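PDB 5GZS: GGDEF family protein from Vibrio cholerae, which probably makes the second messenger cyclic di-GMP and carries a periplasmic portion with two solute-binding domains, one of which holds arginine. Local coordinates for residues 229-233 / 271-277; 248-252 / 307-311; 293-298 / 342-347. All blocks are in the same frame, centred on the assembly; numbering follows the deposited sequence.

All three interactions lie in the second of two domains related to family 3 solute-binding proteins. The arginine seen in this entry sits in the first domain, so none of them lines its pocket. Interaction 1 and the helix of interaction 2 belong to the lobe built on the sheet with strands 226-230 and 288-292; loop 307-311 runs from it to the other lobe. The centres of interactions 1 and 2 are about 17 Å apart, and they touch where Leu230 CD1 meets Ala250 CB at 3.5 Å. Interaction 3 joins the two lobes through helix 344-352. Its centre is about 15 Å from that of interaction 1, with Ser276 OG 4.3 Å from Arg298 NH2. Interactions 2 and 3 do not touch.

Interaction 1 (229-233 / 271-277); sequences KLENN and QETWESM
Glu231 and Met277 lie across from each other in the backbone, CA to CA 7.0 Å, and the chains draw closer at Asn233 and Thr273, where the CA atoms are 5.6 Å apart. The end of strand 226-230 and the loop just after it, in a lobe of the solute-binding fold, pack here against the loop that leads into helix 277-282. Glu272 reaches across with a chain extended beyond CG. Its OE1 accepts from Asn232 N at 2.7 Å, in a nearly straight bond (163°) on the syn side, tilted about 30° out of the carboxylate plane. Its CG lies 3.8 Å from Asn233 CB. Met277, a selenomethionine, lies against the backbone, with SE 3.6 Å from Glu231 CA. Its CG packs on Lys229 CD, and outside the contact the side chain touches Leu289. Lys229 is extended too. Its NZ donates to Gln271 OE1 at 3.2 Å from well above the amide's carbonyl plane, and it has a long, weak ion pair with Asp280. The carboxylates of Glu231 and Glu272 are also neighbours, which should disfavour charge on both. One water probably eases this, donating to Glu231 OE2 at 3.2 Å and to Glu272 OE1 at 3.0 Å.

Interaction 2 (248-252 / 307-311); sequences ISADV and SYYHP
Tyr308 meets the first turn of helix 248-259 with its CG between the backbone N and the carbonyl carbon (chi1 63°), and chi2 of 89° sets the ring plane about at right angles to the plane of CA, CB and CG. Tyr309 has CG opposite the backbone N (chi1 -177°), which lets its ring reach the end of Ile248. The Tyr308 ring lies against three helix residues. Val252 comes over one face: its CG1 sits 4.1 Å from Tyr308 CG, offset toward the rim. The other methyl, Val252 CG2, is 3.8 Å from Tyr308 CD1. Ile248 meets the ring at its edge, with CG2 near the ring plane and 4.0 Å from Tyr308 CE1. Ser249 is also at the edge and in the plane. Its OG shares a hydrogen bond with Tyr308 OH at 2.5 Å, and either hydroxyl could be the donor. This bond gives the buried phenol oxygen a partner at the helix start and limits the swing of the ring. In the two-lobed solute-binding fold, the loop 307-311 follows strand 303-304 of one lobe and leads into strand 312-318 of the other. The contact thus packs helix 248-259, of the lobe with strand 288-292, against a connection between the lobes. Ala290 and Pro291 of strand 288-292 and Ile434 of helix 421-435 also touch Tyr308. Ile443 of helix 439-445 touches both Ile248 and Tyr309. The end of the isoleucine, Ile248 CD1, approaches Tyr309 CD1 obliquely at 4.5 Å.

Interaction 3 (293-298 / 342-347); sequences TVSQQR and DDFFEE
Glu347 reaches from its helix to the loop 293-298 and takes hold of the backbone there. Its OE1 accepts from Gln296 N at 2.6 Å. The bond is nearly straight (163°) and uses the syn lone pair, on the side of the other oxygen. Ser295 CB lies against the same carboxylate, 3.3 Å from Glu347 OE1. On the other branch, Glu347 OE2 is 3.6 Å from Gln297 CB. The glutamate gets there by running straight out, with CG opposite the backbone N and the chain extended beyond it. The second point of touch is Phe344, one turn earlier. Thr293 OG1 packs 3.6 Å from Phe344 CB and meets the ring obliquely. Ser295 CB is also oblique to this ring. At the outer side, Gln297 OE1 comes to 3.6 Å from Asp342 O.

Both segments are shaped by local bonds. In the loop, Ser295 OG accepts from Arg298 N at 2.8 Å, an ST motif that bends the chain just where Gln296 N is offered. On the other side, Asp343 is the N-cap of helix 344-352. Its OD2 accepts from Phe345 N at 3.1 Å, from above the carboxylate plane. Glu346 OE1 accepts from Asp342 N at 2.6 Å, which ties the residue before the cap to the first turn. The other oxygen, Glu346 OE2, is hydrogen-bonded to Ser360.

Tyr411 touches Thr293, and its ring meets Phe344 with planes about 45° apart. The contact joins the two lobes of this solute-binding domain. The loop follows strand 288-292 of one sheet. Helix 344-352 belongs to the other lobe, where Phe345 rests on strands 337-340 and 378-382.

Interaction 1 (229-233 / 271-277)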
loop_
_atom_site.group_PDB
_atom_site.type_symbol
_atom_site.label_atom_id
_atom_site.label_comp_id
_atom_site.label_asym_id
_atom_site.label_seq_id
_atom_site.Cartn_x
_atom_site.Cartn_y
_atom_site.Cartn_z
ATOM N N LYS A 229 31.733 1.845 -1.191
ATOM C CA LYS A 229 31.579 3.286 -1.427
ATOM C C LYS A 229 30.143 3.719 -1.246
ATOM O O LYS A 229 29.216 2.984 -1.602
ATOM C CB LYS A 229 32.078 3.715 -2.807
ATOM C CG LYS A 229 33.558 3.719 -2.883
ATOM C CD LYS A 229 34.078 4.732 -3.887
ATOM C CE LYS A 229 35.607 4.629 -3.951
ATOM N NZ LYS A 229 36.223 5.605 -4.858
ATOM N N LEU A 230 29.956 4.912 -0.691
ATOM C CA LEU A 230 28.608 5.453 -0.558
ATOM C C LEU A 230 28.408 6.620 -1.497
ATOM O O LEU A 230 29.229 7.537 -1.543
ATOM C CB LEU A 230 28.319 5.874 0.876
ATOM C CG LEU A 230 28.233 4.726 1.880
ATOM C CD1 LEU A 230 28.007 5.273 3.281
ATOM C CD2 LEU A 230 27.159 3.720 1.501
ATOM N N GLU A 231 27.321 6.568 -2.256
ATOM C CA GLU A 231 27.002 7.612 -3.209
ATOM C C GLU A 231 26.861 8.955 -2.487
ATOM O O GLU A 231 26.142 9.062 -1.491
ATOM C CB GLU A 231 25.724 7.256 -3.990
ATOM C CG GLU A 231 25.612 7.921 -5.386
ATOM C CD GLU A 231 25.975 6.985 -6.551
ATOM O OE1 GLU A 231 25.543 5.802 -6.554
ATOM O OE2 GLU A 231 26.690 7.444 -7.473
ATOM N N ASN A 232 27.569 9.972 -2.975
ATOM C CA ASN A 232 27.470 11.305 -2.386
ATOM C C ASN A 232 27.253 12.382 -3.443
ATOM O O ASN A 232 27.644 13.535 -3.284
ATOM C CB ASN A 232 28.667 11.612 -1.472
ATOM C CG ASN A 232 28.260 11.719 -0.002
ATOM O OD1 ASN A 232 27.185 12.227 0.310
ATOM N ND2 ASN A 232 29.110 11.230 0.898
ATOM N N ASN A 233 26.615 11.978 -4.534
ATOM C CA ASN A 233 26.105 12.897 -5.548
ATOM C C ASN A 233 24.573 12.937 -5.411
ATOM O O ASN A 233 23.917 11.913 -5.606
ATOM C CB ASN A 233 26.559 12.411 -6.942
ATOM C CG ASN A 233 25.718 12.971 -8.096
ATOM O OD1 ASN A 233 25.094 14.034 -7.994
ATOM N ND2 ASN A 233 25.710 12.249 -9.210
ATOM N N GLN A 271 35.753 13.234 -5.733
ATOM C CA GLN A 271 34.865 12.783 -6.785
ATOM C C GLN A 271 33.829 13.865 -7.161
ATOM O O GLN A 271 34.164 15.031 -7.147
ATOM C CB GLN A 271 34.221 11.477 -6.307
ATOM C CG GLN A 271 35.245 10.390 -6.114
ATOM C CD GLN A 271 34.714 9.001 -6.347
ATOM O OE1 GLN A 271 34.479 8.272 -5.406
ATOM N NE2 GLN A 271 34.558 8.623 -7.602
ATOM N N GLU A 272 32.573 13.529 -7.456
ATOM C CA GLU A 272 32.046 12.259 -7.976
ATOM C C GLU A 272 31.054 12.662 -9.055
ATOM O O GLU A 272 30.962 12.027 -10.102
ATOM C CB GLU A 272 31.434 11.356 -6.888
ATOM C CG GLU A 272 30.224 11.872 -6.140
ATOM C CD GLU A 272 29.750 10.975 -5.001
ATOM O OE1 GLU A 272 29.029 9.999 -5.265
ATOM O OE2 GLU A 272 30.073 11.257 -3.841
ATOM N N THR A 273 30.366 13.770 -8.804
ATOM C CA THR A 273 29.461 14.414 -9.732
ATOM C C THR A 273 29.882 14.243 -11.192
ATOM O O THR A 273 29.058 14.267 -12.109
ATOM C CB THR A 273 29.282 15.886 -9.316
ATOM O OG1 THR A 273 28.359 15.930 -8.227
ATOM C CG2 THR A 273 28.747 16.741 -10.426
ATOM N N TRP A 274 31.171 14.046 -11.395
ATOM C CA TRP A 274 31.675 13.710 -12.708
ATOM C C TRP A 274 32.625 12.532 -12.634
ATOM O O TRP A 274 33.112 12.047 -13.632
ATOM C CB TRP A 274 32.248 14.946 -13.444
ATOM C CG TRP A 274 33.464 15.606 -12.898
ATOM C CD1 TRP A 274 34.735 15.188 -13.024
ATOM C CD2 TRP A 274 33.522 16.851 -12.209
ATOM N NE1 TRP A 274 35.590 16.067 -12.431
ATOM C CE2 TRP A 274 34.864 17.106 -11.926
ATOM C CE3 TRP A 274 32.561 17.770 -11.791
ATOM C CZ2 TRP A 274 35.272 18.230 -11.244
ATOM C CZ3 TRP A 274 32.958 18.871 -11.124
ATOM C CH2 TRP A 274 34.305 19.105 -10.855
ATOM N N GLU A 275 32.829 12.042 -11.424
ATOM C CA GLU A 275 33.692 10.912 -11.196
ATOM C C GLU A 275 32.935 9.727 -10.587
ATOM O O GLU A 275 33.118 9.362 -9.442
ATOM C CB GLU A 275 34.849 11.356 -10.328
ATOM C CG GLU A 275 35.554 12.558 -10.892
ATOM C CD GLU A 275 36.959 12.719 -10.368
ATOM O OE1 GLU A 275 37.135 12.829 -9.143
ATOM O OE2 GLU A 275 37.889 12.758 -11.191
ATOM N N SER A 276 32.117 9.094 -11.397
ATOM C CA SER A 276 31.148 8.115 -10.902
ATOM C C SER A 276 31.749 6.933 -10.155
ATOM O O SER A 276 32.820 6.405 -10.480
ATOM C CB SER A 276 30.279 7.608 -12.032
ATOM O OG SER A 276 29.064 7.159 -11.475
HETATM N N MSE A 277 31.054 6.576 -9.085
HETATM C CA MSE A 277 31.480 5.486 -8.220
HETATM C C MSE A 277 31.084 4.178 -8.843
HETATM O O MSE A 277 31.671 3.124 -8.555
HETATM C CB MSE A 277 30.875 5.624 -6.831
HETATM C CG MSE A 277 31.450 6.772 -6.036
HETATM SE SE MSE A 277 30.362 7.287 -4.497
HETATM C CE MSE A 277 31.733 8.394 -3.619
HETATM O O HOH W 1 29.066 9.420 -8.205
#

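Interaction 2 (248-252 / 307-311)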
loop_
_atom_site.group_PDB
_atom_site.type_symbol
_atom_site.label_atom_id
_atom_site.label_comp_id
_atom_site.label_asym_id
_atom_site.label_seq_id
_atom_site.Cartn_x
_atom_site.Cartn_y
_atom_site.Cartn_z
ATOM N N ILE A 248 21.151 6.189 6.325
ATOM C CA ILE A 248 20.379 4.975 6.069
ATOM C C ILE A 248 21.225 3.901 5.413
ATOM O O ILE A 248 21.352 2.797 5.936
ATOM C CB ILE A 248 19.158 5.229 5.164
ATOM C CG1 ILE A 248 18.041 5.920 5.937
ATOM C CG2 ILE A 248 18.606 3.919 4.603
ATOM C CD1 ILE A 248 16.740 6.048 5.162
ATOM N N SER A 249 21.806 4.226 4.262
ATOM C CA SER A 249 22.551 3.231 3.511
ATOM C C SER A 249 23.750 2.708 4.290
ATOM O O SER A 249 24.078 1.539 4.195
ATOM C CB SER A 249 22.998 3.802 2.162
ATOM O OG SER A 249 21.886 3.986 1.304
ATOM N N ALA A 250 24.402 3.553 5.073
ATOM C CA ALA A 250 25.633 3.117 5.734
ATOM C C ALA A 250 25.324 2.122 6.835
ATOM O O ALA A 250 26.019 1.114 6.979
ATOM C CB ALA A 250 26.396 4.287 6.283
ATOM N N ASP A 251 24.269 2.412 7.596
ATOM C CA ASP A 251 23.803 1.524 8.653
ATOM C C ASP A 251 23.388 0.175 8.066
ATOM O O ASP A 251 23.756 -0.865 8.597
ATOM C CB ASP A 251 22.629 2.153 9.422
ATOM C CG ASP A 251 23.079 3.237 10.418
ATOM O OD1 ASP A 251 24.250 3.681 10.354
ATOM O OD2 ASP A 251 22.241 3.671 11.245
ATOM N N VAL A 252 22.633 0.177 6.972
ATOM C CA VAL A 252 22.176 -1.086 6.437
ATOM C C VAL A 252 23.363 -1.918 5.963
ATOM O O VAL A 252 23.414 -3.140 6.196
ATOM C CB VAL A 252 21.207 -0.906 5.279
ATOM C CG1 VAL A 252 20.792 -2.263 4.744
ATOM C CG2 VAL A 252 20.010 -0.073 5.724
ATOM N N SER A 307 15.875 -5.048 -2.344
ATOM C CA SER A 307 15.716 -3.637 -1.957
ATOM C C SER A 307 15.694 -3.478 -0.441
ATOM O O SER A 307 15.370 -4.415 0.259
ATOM C CB SER A 307 14.439 -3.050 -2.548
ATOM O OG SER A 307 14.255 -3.502 -3.874
ATOM N N TYR A 308 16.045 -2.297 0.063
ATOM C CA TYR A 308 15.966 -2.041 1.503
ATOM C C TYR A 308 15.318 -0.696 1.789
ATOM O O TYR A 308 15.153 -0.304 2.944
ATOM C CB TYR A 308 17.353 -2.109 2.153
ATOM C CG TYR A 308 18.365 -1.082 1.681
ATOM C CD1 TYR A 308 18.464 0.163 2.299
ATOM C CD2 TYR A 308 19.233 -1.362 0.635
ATOM C CE1 TYR A 308 19.388 1.103 1.876
ATOM C CE2 TYR A 308 20.169 -0.428 0.207
ATOM C CZ TYR A 308 20.237 0.802 0.832
ATOM O OH TYR A 308 21.163 1.730 0.410
ATOM N N TYR A 309 14.967 0.013 0.726
ATOM C CA TYR A 309 14.265 1.277 0.858
ATOM C C TYR A 309 13.474 1.541 -0.416
ATOM O O TYR A 309 13.835 1.050 -1.499
ATOM C CB TYR A 309 15.234 2.428 1.144
ATOM C CG TYR A 309 14.522 3.734 1.350
ATOM C CD1 TYR A 309 13.812 3.979 2.508
ATOM C CD2 TYR A 309 14.533 4.709 0.365
ATOM C CE1 TYR A 309 13.131 5.175 2.686
ATOM C CE2 TYR A 309 13.864 5.904 0.532
ATOM C CZ TYR A 309 13.164 6.131 1.689
ATOM O OH TYR A 309 12.499 7.324 1.842
ATOM N N HIS A 310 12.384 2.295 -0.294
ATOM C CA HIS A 310 11.568 2.588 -1.470
ATOM C C HIS A 310 11.200 4.049 -1.572
ATOM O O HIS A 310 10.153 4.466 -1.075
ATOM C CB HIS A 310 10.321 1.741 -1.455
ATOM C CG HIS A 310 10.605 0.298 -1.244
ATOM N ND1 HIS A 310 10.792 -0.582 -2.290
ATOM C CD2 HIS A 310 10.762 -0.421 -0.106
ATOM C CE1 HIS A 310 11.027 -1.789 -1.804
ATOM N NE2 HIS A 310 11.014 -1.718 -0.484
ATOM N N PRO A 311 12.067 4.823 -2.236
ATOM C CA PRO A 311 11.940 6.271 -2.379
ATOM C C PRO A 311 10.680 6.651 -3.099
ATOM O O PRO A 311 10.191 5.891 -3.946
ATOM C CB PRO A 311 13.165 6.653 -3.208
ATOM C CG PRO A 311 14.104 5.501 -3.067
ATOM C CD PRO A 311 13.254 4.310 -2.940
#

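Interaction 3 (293-298 / 342-347)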
loop_
_atom_site.group_PDB
_atom_site.type_symbol
_atom_site.label_atom_id
_atom_site.label_comp_id
_atom_site.label_asym_id
_atom_site.label_seq_id
_atom_site.Cartn_x
_atom_site.Cartn_y
_atom_site.Cartn_z
ATOM N N THR A 293 19.885 2.860 -7.352
ATOM C CA THR A 293 18.437 2.780 -7.442
ATOM C C THR A 293 17.896 1.774 -8.449
ATOM O O THR A 293 16.725 1.862 -8.828
ATOM C CB THR A 293 17.842 4.139 -7.756
ATOM O OG1 THR A 293 18.376 4.616 -8.994
ATOM C CG2 THR A 293 18.163 5.103 -6.630
ATOM N N VAL A 294 18.721 0.796 -8.820
ATOM C CA VAL A 294 18.363 -0.281 -9.758
ATOM C C VAL A 294 17.440 0.203 -10.870
ATOM O O VAL A 294 16.226 -0.031 -10.874
ATOM C CB VAL A 294 17.744 -1.530 -9.022
ATOM C CG1 VAL A 294 16.567 -1.181 -8.139
ATOM C CG2 VAL A 294 17.379 -2.648 -10.014
ATOM N N SER A 295 18.048 0.919 -11.810
ATOM C CA SER A 295 17.380 1.316 -13.036
ATOM C C SER A 295 17.270 0.088 -13.927
ATOM O O SER A 295 17.416 -1.045 -13.466
ATOM C CB SER A 295 18.161 2.425 -13.752
ATOM O OG SER A 295 19.486 2.003 -14.038
ATOM N N GLN A 296 17.012 0.320 -15.207
ATOM C CA GLN A 296 17.193 -0.710 -16.218
ATOM C C GLN A 296 18.606 -0.577 -16.758
ATOM O O GLN A 296 19.308 -1.574 -16.947
ATOM C CB GLN A 296 16.169 -0.572 -17.340
ATOM C CG GLN A 296 14.745 -0.808 -16.901
ATOM C CD GLN A 296 14.546 -2.193 -16.345
ATOM O OE1 GLN A 296 15.127 -3.160 -16.844
ATOM N NE2 GLN A 296 13.723 -2.304 -15.304
ATOM N N GLN A 297 19.008 0.674 -16.991
ATOM C CA GLN A 297 20.343 1.002 -17.475
ATOM C C GLN A 297 21.400 0.276 -16.667
ATOM O O GLN A 297 22.347 -0.268 -17.233
ATOM C CB GLN A 297 20.601 2.518 -17.424
ATOM C CG GLN A 297 22.067 2.901 -17.709
ATOM C CD GLN A 297 22.360 4.400 -17.565
ATOM O OE1 GLN A 297 21.454 5.246 -17.608
ATOM N NE2 GLN A 297 23.635 4.728 -17.367
ATOM N N ARG A 298 21.215 0.247 -15.349
ATOM C CA ARG A 298 22.239 -0.269 -14.449
ATOM C C ARG A 298 22.040 -1.739 -14.087
ATOM O O ARG A 298 22.963 -2.383 -13.590
ATOM C CB ARG A 298 22.287 0.586 -13.182
ATOM C CG ARG A 298 22.957 1.922 -13.409
ATOM C CD ARG A 298 22.504 2.980 -12.417
ATOM N NE ARG A 298 23.626 3.811 -11.970
ATOM C CZ ARG A 298 24.114 4.845 -12.653
ATOM N NH1 ARG A 298 23.581 5.181 -13.826
ATOM N NH2 ARG A 298 25.143 5.538 -12.165
ATOM N N ASP A 342 21.325 11.011 -17.888
ATOM C CA ASP A 342 21.644 9.648 -17.437
ATOM C C ASP A 342 21.144 9.310 -16.034
ATOM O O ASP A 342 21.372 8.200 -15.550
ATOM C CB ASP A 342 23.154 9.373 -17.501
ATOM C CG ASP A 342 23.758 9.692 -18.866
ATOM O OD1 ASP A 342 23.159 9.319 -19.893
ATOM O OD2 ASP A 342 24.866 10.259 -18.914
ATOM N N ASP A 343 20.459 10.246 -15.383
ATOM C CA ASP A 343 19.939 9.980 -14.046
ATOM C C ASP A 343 18.784 8.981 -14.161
ATOM O O ASP A 343 18.158 8.867 -15.217
ATOM C CB ASP A 343 19.483 11.277 -13.358
ATOM C CG ASP A 343 18.724 11.025 -12.050
ATOM O OD1 ASP A 343 19.212 10.208 -11.237
ATOM O OD2 ASP A 343 17.640 11.635 -11.843
ATOM N N PHE A 344 18.517 8.255 -13.086
ATOM C CA PHE A 344 17.373 7.374 -13.033
ATOM C C PHE A 344 16.030 8.060 -13.348
ATOM O O PHE A 344 15.150 7.435 -13.952
ATOM C CB PHE A 344 17.273 6.723 -11.659
ATOM C CG PHE A 344 15.896 6.202 -11.346
ATOM C CD1 PHE A 344 15.381 5.104 -12.035
ATOM C CD2 PHE A 344 15.121 6.800 -10.366
ATOM C CE1 PHE A 344 14.109 4.612 -11.759
ATOM C CE2 PHE A 344 13.850 6.314 -10.071
ATOM C CZ PHE A 344 13.337 5.219 -10.772
ATOM N N PHE A 345 15.845 9.319 -12.948
ATOM C CA PHE A 345 14.530 9.949 -13.167
ATOM C C PHE A 345 14.351 10.203 -14.656
ATOM O O PHE A 345 13.230 10.206 -15.155
ATOM C CB PHE A 345 14.362 11.248 -12.352
ATOM C CG PHE A 345 14.243 11.022 -10.859
ATOM C CD1 PHE A 345 13.587 9.905 -10.357
ATOM C CD2 PHE A 345 14.812 11.912 -9.960
ATOM C CE1 PHE A 345 13.487 9.695 -8.990
ATOM C CE2 PHE A 345 14.720 11.697 -8.579
ATOM C CZ PHE A 345 14.057 10.594 -8.096
ATOM N N GLU A 346 15.448 10.384 -15.386
ATOM C CA GLU A 346 15.312 10.631 -16.819
ATOM C C GLU A 346 14.757 9.381 -17.475
ATOM O O GLU A 346 13.839 9.434 -18.299
ATOM C CB GLU A 346 16.639 11.032 -17.440
ATOM C CG GLU A 346 16.578 11.327 -18.938
ATOM C CD GLU A 346 17.953 11.676 -19.499
ATOM O OE1 GLU A 346 18.965 11.208 -18.916
ATOM O OE2 GLU A 346 18.026 12.443 -20.484
ATOM N N GLU A 347 15.294 8.247 -17.074
ATOM C CA GLU A 347 14.812 6.990 -17.577
ATOM C C GLU A 347 13.345 6.838 -17.211
ATOM O O GLU A 347 12.525 6.514 -18.071
ATOM C CB GLU A 347 15.667 5.867 -17.016
ATOM C CG GLU A 347 15.117 4.465 -17.089
ATOM C CD GLU A 347 16.138 3.483 -16.523
ATOM O OE1 GLU A 347 15.735 2.448 -15.951
ATOM O OE2 GLU A 347 17.356 3.768 -16.648
#